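PDB 2IA2: putative Transcriptional Regulator from Rhodococcus sp., which probably binds DNA as a dimeric transcriptional regulator of the IclR family, joining a helix-turn-helix domain to a C-terminal domain likely to sense an effector. Local coordinates for residues Q18-F30 against V42-F56. Numbering follows the deposited sequence.
Sequences QSLARGLAVIRCF and VARATDLTRATARRF
Phe56 packs against helix 18-28 as a knob in the hole formed by Ser19, Arg22, Gly23 and Val26. One face of its ring takes Arg22 CB, 3.9 Å from the ring centroid and 18° off the normal, a CH-pi contact; the CB of Ser19 lies at the ring edge, in plane. The backbones come nearest here, Gly23 CA lying 5.5 Å from Phe56 CA.

Beyond the ring, Arg22 runs on extended from CG to NE, and its guanidinium stands nearly perpendicular to the phenyl plane (88°). Leu48 CD2 lies over one guanidinium face, 3.6 Å from Arg22 NE, while the amide carbon of Gln18 covers the opposite face, so the planar group is sandwiched.

Toward the other end of the helix, Val26 divides its branches: CG2 meets Phe56 CB, and CG1 meets Val42 CG1 at 4.2 Å. Thr46 turns its methyl to the helix, CG2 lying 3.6 Å from Ala25 O; a chi1 of 55° sends OG1 back to donate to Val42 O (2.8 Å), which satisfies the hydroxyl within its own helix. Cys29 CB packs on Ala45 CB at 3.9 Å.

No hydrogen bond crosses this interface. Asp47, with positive phi, closes helix 39-46 in a Schellman motif, and Thr49 occupies the N-cap position of helix 50-63. Val26 and Val42 both also touch Leu57 of that helix. Helices 39-46 and 50-63, joined by a tight turn, are the helix-turn-helix of the IclR N-terminal domain; helix 18-28 crosses both steeply and completes a three-helix bundle, consistent with DNA binding.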
loop_
_atom_site.group_PDB
_atom_site.type_symbol
_atom_site.label_atom_id
_atom_site.label_comp_id
_atom_site.label_asym_id
_atom_site.label_seq_id
_atom_site.Cartn_x
_atom_site.Cartn_y
_atom_site.Cartn_z
ATOM N N GLN A 18 -15.024 23.946 -4.493
ATOM C CA GLN A 18 -14.215 24.423 -3.376
ATOM C C GLN A 18 -14.474 23.673 -2.061
ATOM O O GLN A 18 -13.551 23.358 -1.314
ATOM C CB GLN A 18 -14.487 25.909 -3.186
ATOM C CG GLN A 18 -13.605 26.546 -2.170
ATOM C CD GLN A 18 -13.752 28.057 -2.206
ATOM O OE1 GLN A 18 -14.797 28.602 -1.781
ATOM N NE2 GLN A 18 -12.727 28.742 -2.731
ATOM N N SER A 19 -15.732 23.372 -1.794
ATOM C CA SER A 19 -16.098 22.789 -0.538
ATOM C C SER A 19 -15.517 21.386 -0.373
ATOM O O SER A 19 -15.105 21.033 0.685
ATOM C CB SER A 19 -17.609 22.830 -0.376
ATOM O OG SER A 19 -17.957 24.172 -0.003
ATOM N N LEU A 20 -15.467 20.631 -1.458
ATOM C CA LEU A 20 -14.823 19.332 -1.480
ATOM C C LEU A 20 -13.329 19.482 -1.203
ATOM O O LEU A 20 -12.817 18.831 -0.301
ATOM C CB LEU A 20 -15.065 18.618 -2.841
ATOM C CG LEU A 20 -14.433 17.217 -2.961
ATOM C CD1 LEU A 20 -14.829 16.336 -1.778
ATOM C CD2 LEU A 20 -14.752 16.524 -4.346
ATOM N N ALA A 21 -12.649 20.358 -1.967
ATOM C CA ALA A 21 -11.229 20.607 -1.737
ATOM C C ALA A 21 -10.966 20.918 -0.273
ATOM O O ALA A 21 -10.083 20.290 0.333
ATOM C CB ALA A 21 -10.676 21.729 -2.656
ATOM N N ARG A 22 -11.734 21.871 0.290
ATOM C CA ARG A 22 -11.595 22.286 1.694
ATOM C C ARG A 22 -11.870 21.163 2.699
ATOM O O ARG A 22 -11.071 20.958 3.613
ATOM C CB ARG A 22 -12.448 23.512 1.998
ATOM C CG ARG A 22 -11.953 24.735 1.257
ATOM C CD ARG A 22 -12.842 25.937 1.526
ATOM N NE ARG A 22 -12.198 27.116 0.945
ATOM C CZ ARG A 22 -12.657 28.357 1.054
ATOM N NH1 ARG A 22 -13.813 28.589 1.680
ATOM N NH2 ARG A 22 -11.950 29.362 0.530
ATOM N N GLY A 23 -12.959 20.415 2.528
ATOM C CA GLY A 23 -13.190 19.271 3.424
ATOM C C GLY A 23 -12.033 18.265 3.429
ATOM O O GLY A 23 -11.693 17.712 4.501
ATOM N N LEU A 24 -11.443 18.001 2.250
ATOM C CA LEU A 24 -10.317 17.081 2.169
ATOM C C LEU A 24 -9.081 17.645 2.860
ATOM O O LEU A 24 -8.327 16.880 3.475
ATOM C CB LEU A 24 -10.023 16.689 0.687
ATOM C CG LEU A 24 -11.183 15.882 0.044
ATOM C CD1 LEU A 24 -10.967 15.729 -1.458
ATOM C CD2 LEU A 24 -11.298 14.530 0.696
ATOM N N ALA A 25 -8.845 18.964 2.724
ATOM C CA ALA A 25 -7.706 19.614 3.349
ATOM C C ALA A 25 -7.820 19.528 4.847
ATOM O O ALA A 25 -6.811 19.409 5.535
ATOM C CB ALA A 25 -7.556 21.103 2.890
ATOM N N VAL A 26 -9.041 19.594 5.356
ATOM C CA VAL A 26 -9.284 19.428 6.779
ATOM C C VAL A 26 -8.900 17.986 7.242
ATOM O O VAL A 26 -8.193 17.798 8.223
ATOM C CB VAL A 26 -10.756 19.807 7.163
ATOM C CG1 VAL A 26 -11.088 19.372 8.577
ATOM C CG2 VAL A 26 -11.052 21.346 6.958
ATOM N N ILE A 27 -9.288 16.967 6.493
ATOM C CA ILE A 27 -8.931 15.590 6.868
ATOM C C ILE A 27 -7.409 15.483 6.823
ATOM O O ILE A 27 -6.817 14.914 7.746
ATOM C CB ILE A 27 -9.516 14.530 5.861
ATOM C CG1 ILE A 27 -11.036 14.456 5.994
ATOM C CG2 ILE A 27 -8.869 13.145 6.063
ATOM C CD1 ILE A 27 -11.714 13.589 4.931
ATOM N N ARG A 28 -6.776 16.057 5.782
ATOM C CA ARG A 28 -5.306 15.937 5.615
ATOM C C ARG A 28 -4.488 16.699 6.684
ATOM O O ARG A 28 -3.278 16.452 6.836
ATOM C CB ARG A 28 -4.838 16.495 4.232
ATOM C CG ARG A 28 -5.355 15.773 3.016
ATOM C CD ARG A 28 -4.544 14.633 2.570
ATOM N NE ARG A 28 -3.094 14.882 2.440
ATOM C CZ ARG A 28 -2.456 15.040 1.279
ATOM N NH1 ARG A 28 -3.131 15.041 0.144
ATOM N NH2 ARG A 28 -1.135 15.193 1.260
ATOM N N CYS A 29 -5.104 17.636 7.384
ATOM C CA CYS A 29 -4.337 18.440 8.346
ATOM C C CYS A 29 -3.996 17.691 9.651
ATOM O O CYS A 29 -3.183 18.168 10.424
ATOM C CB CYS A 29 -4.976 19.842 8.590
ATOM S SG CYS A 29 -6.233 19.788 9.889
ATOM N N PHE A 30 -4.577 16.506 9.866
ATOM C CA PHE A 30 -4.146 15.585 10.941
ATOM C C PHE A 30 -2.945 14.696 10.567
ATOM O O PHE A 30 -2.834 14.178 9.458
ATOM C CB PHE A 30 -5.356 14.760 11.437
ATOM C CG PHE A 30 -6.535 15.637 11.822
ATOM C CD1 PHE A 30 -7.472 15.982 10.884
ATOM C CD2 PHE A 30 -6.652 16.175 13.112
ATOM C CE1 PHE A 30 -8.549 16.852 11.173
ATOM C CE2 PHE A 30 -7.753 17.059 13.446
ATOM C CZ PHE A 30 -8.699 17.364 12.489
ATOM N N VAL A 42 -7.156 24.093 13.296
ATOM C CA VAL A 42 -7.561 23.549 12.004
ATOM C C VAL A 42 -7.686 24.691 10.983
ATOM O O VAL A 42 -7.284 24.515 9.826
ATOM C CB VAL A 42 -8.932 22.813 12.092
ATOM C CG1 VAL A 42 -9.515 22.577 10.730
ATOM C CG2 VAL A 42 -8.800 21.516 12.842
ATOM N N ALA A 43 -8.283 25.829 11.390
ATOM C CA ALA A 43 -8.387 27.020 10.512
ATOM C C ALA A 43 -6.988 27.427 10.039
ATOM O O ALA A 43 -6.735 27.599 8.826
ATOM C CB ALA A 43 -9.071 28.212 11.255
ATOM N N ARG A 44 -6.084 27.605 10.989
ATOM C CA ARG A 44 -4.696 27.971 10.683
ATOM C C ARG A 44 -4.007 27.005 9.734
ATOM O O ARG A 44 -3.299 27.410 8.842
ATOM C CB ARG A 44 -3.879 28.023 11.957
ATOM C CG ARG A 44 -2.519 28.758 11.847
ATOM C CD ARG A 44 -1.621 28.381 13.030
ATOM N NE ARG A 44 -0.427 29.237 13.139
ATOM C CZ ARG A 44 0.480 29.166 14.144
ATOM N NH1 ARG A 44 0.331 28.275 15.134
ATOM N NH2 ARG A 44 1.552 29.983 14.175
ATOM N N ALA A 45 -4.201 25.712 9.942
ATOM C CA ALA A 45 -3.522 24.684 9.146
ATOM C C ALA A 45 -4.027 24.582 7.695
ATOM O O ALA A 45 -3.308 24.062 6.822
ATOM C CB ALA A 45 -3.672 23.344 9.827
ATOM N N THR A 46 -5.244 25.081 7.437
ATOM C CA THR A 46 -5.874 24.915 6.152
ATOM C C THR A 46 -6.072 26.272 5.478
ATOM O O THR A 46 -6.728 26.357 4.407
ATOM C CB THR A 46 -7.241 24.218 6.295
ATOM O OG1 THR A 46 -8.033 24.965 7.212
ATOM C CG2 THR A 46 -7.105 22.765 6.851
ATOM N N ASP A 47 -5.519 27.340 6.086
ATOM C CA ASP A 47 -5.642 28.694 5.499
ATOM C C ASP A 47 -7.095 29.189 5.456
ATOM O O ASP A 47 -7.498 29.979 4.596
ATOM C CB ASP A 47 -4.995 28.716 4.115
ATOM C CG ASP A 47 -3.481 28.686 4.183
ATOM O OD1 ASP A 47 -2.869 29.171 5.200
ATOM O OD2 ASP A 47 -2.892 28.229 3.177
ATOM N N LEU A 48 -7.872 28.736 6.432
ATOM C CA LEU A 48 -9.312 29.052 6.522
ATOM C C LEU A 48 -9.537 29.973 7.717
ATOM O O LEU A 48 -8.591 30.405 8.355
ATOM C CB LEU A 48 -10.163 27.751 6.635
ATOM C CG LEU A 48 -10.148 26.872 5.372
ATOM C CD1 LEU A 48 -11.029 25.694 5.570
ATOM C CD2 LEU A 48 -10.498 27.636 4.033
ATOM N N THR A 49 -10.797 30.284 8.011
ATOM C CA THR A 49 -11.174 31.037 9.217
ATOM C C THR A 49 -11.902 30.065 10.147
ATOM O O THR A 49 -12.254 28.966 9.735
ATOM C CB THR A 49 -12.130 32.165 8.875
ATOM O OG1 THR A 49 -13.280 31.612 8.243
ATOM C CG2 THR A 49 -11.494 33.174 7.824
ATOM N N ARG A 50 -12.150 30.469 11.384
ATOM C CA ARG A 50 -12.932 29.632 12.307
ATOM C C ARG A 50 -14.328 29.308 11.715
ATOM O O ARG A 50 -14.742 28.121 11.696
ATOM C CB ARG A 50 -13.020 30.300 13.686
ATOM C CG ARG A 50 -11.653 30.463 14.385
ATOM C CD ARG A 50 -11.772 31.193 15.716
ATOM N NE ARG A 50 -12.947 30.764 16.506
ATOM C CZ ARG A 50 -12.964 29.769 17.396
ATOM N NH1 ARG A 50 -11.867 29.050 17.656
ATOM N NH2 ARG A 50 -14.092 29.502 18.063
ATOM N N ALA A 51 -15.001 30.315 11.155
ATOM C CA ALA A 51 -16.379 30.102 10.632
ATOM C C ALA A 51 -16.423 29.139 9.432
ATOM O O ALA A 51 -17.322 28.260 9.367
ATOM C CB ALA A 51 -17.074 31.434 10.295
ATOM N N THR A 52 -15.473 29.273 8.495
ATOM C CA THR A 52 -15.448 28.353 7.360
ATOM C C THR A 52 -14.964 26.964 7.790
ATOM O O THR A 52 -15.599 25.984 7.436
ATOM C CB THR A 52 -14.651 28.863 6.144
ATOM O OG1 THR A 52 -13.359 29.241 6.583
ATOM C CG2 THR A 52 -15.334 30.123 5.515
ATOM N N ALA A 53 -13.872 26.884 8.550
ATOM C CA ALA A 53 -13.412 25.589 9.088
ATOM C C ALA A 53 -14.495 24.829 9.872
ATOM O O ALA A 53 -14.613 23.605 9.736
ATOM C CB ALA A 53 -12.131 25.787 9.981
ATOM N N ARG A 54 -15.247 25.551 10.722
ATOM C CA ARG A 54 -16.294 24.961 11.545
ATOM C C ARG A 54 -17.318 24.201 10.699
ATOM O O ARG A 54 -17.687 23.059 11.037
ATOM C CB ARG A 54 -16.989 26.004 12.413
ATOM C CG ARG A 54 -18.133 25.429 13.260
ATOM C CD ARG A 54 -18.899 26.510 14.068
ATOM N NE ARG A 54 -18.032 27.205 15.023
ATOM C CZ ARG A 54 -17.594 28.467 14.917
ATOM N NH1 ARG A 54 -17.921 29.269 13.897
ATOM N NH2 ARG A 54 -16.805 28.933 15.862
ATOM N N ARG A 55 -17.756 24.829 9.601
ATOM C CA ARG A 55 -18.735 24.230 8.690
ATOM C C ARG A 55 -18.231 22.882 8.189
ATOM O O ARG A 55 -18.980 21.921 8.182
ATOM C CB ARG A 55 -19.053 25.143 7.499
ATOM C CG ARG A 55 -19.945 26.340 7.851
ATOM C CD ARG A 55 -20.516 27.087 6.568
ATOM N NE ARG A 55 -21.556 26.329 5.826
ATOM C CZ ARG A 55 -21.434 25.849 4.579
ATOM N NH1 ARG A 55 -20.306 26.012 3.868
ATOM N NH2 ARG A 55 -22.459 25.197 4.036
ATOM N N PHE A 56 -16.971 22.812 7.778
ATOM C CA PHE A 56 -16.435 21.569 7.275
ATOM C C PHE A 56 -16.276 20.519 8.383
ATOM O O PHE A 56 -16.685 19.363 8.214
ATOM C CB PHE A 56 -15.119 21.806 6.509
ATOM C CG PHE A 56 -15.294 22.720 5.356
ATOM C CD1 PHE A 56 -14.852 24.034 5.423
ATOM C CD2 PHE A 56 -15.994 22.300 4.224
ATOM C CE1 PHE A 56 -15.078 24.907 4.373
ATOM C CE2 PHE A 56 -16.218 23.172 3.169
ATOM C CZ PHE A 56 -15.775 24.483 3.253
#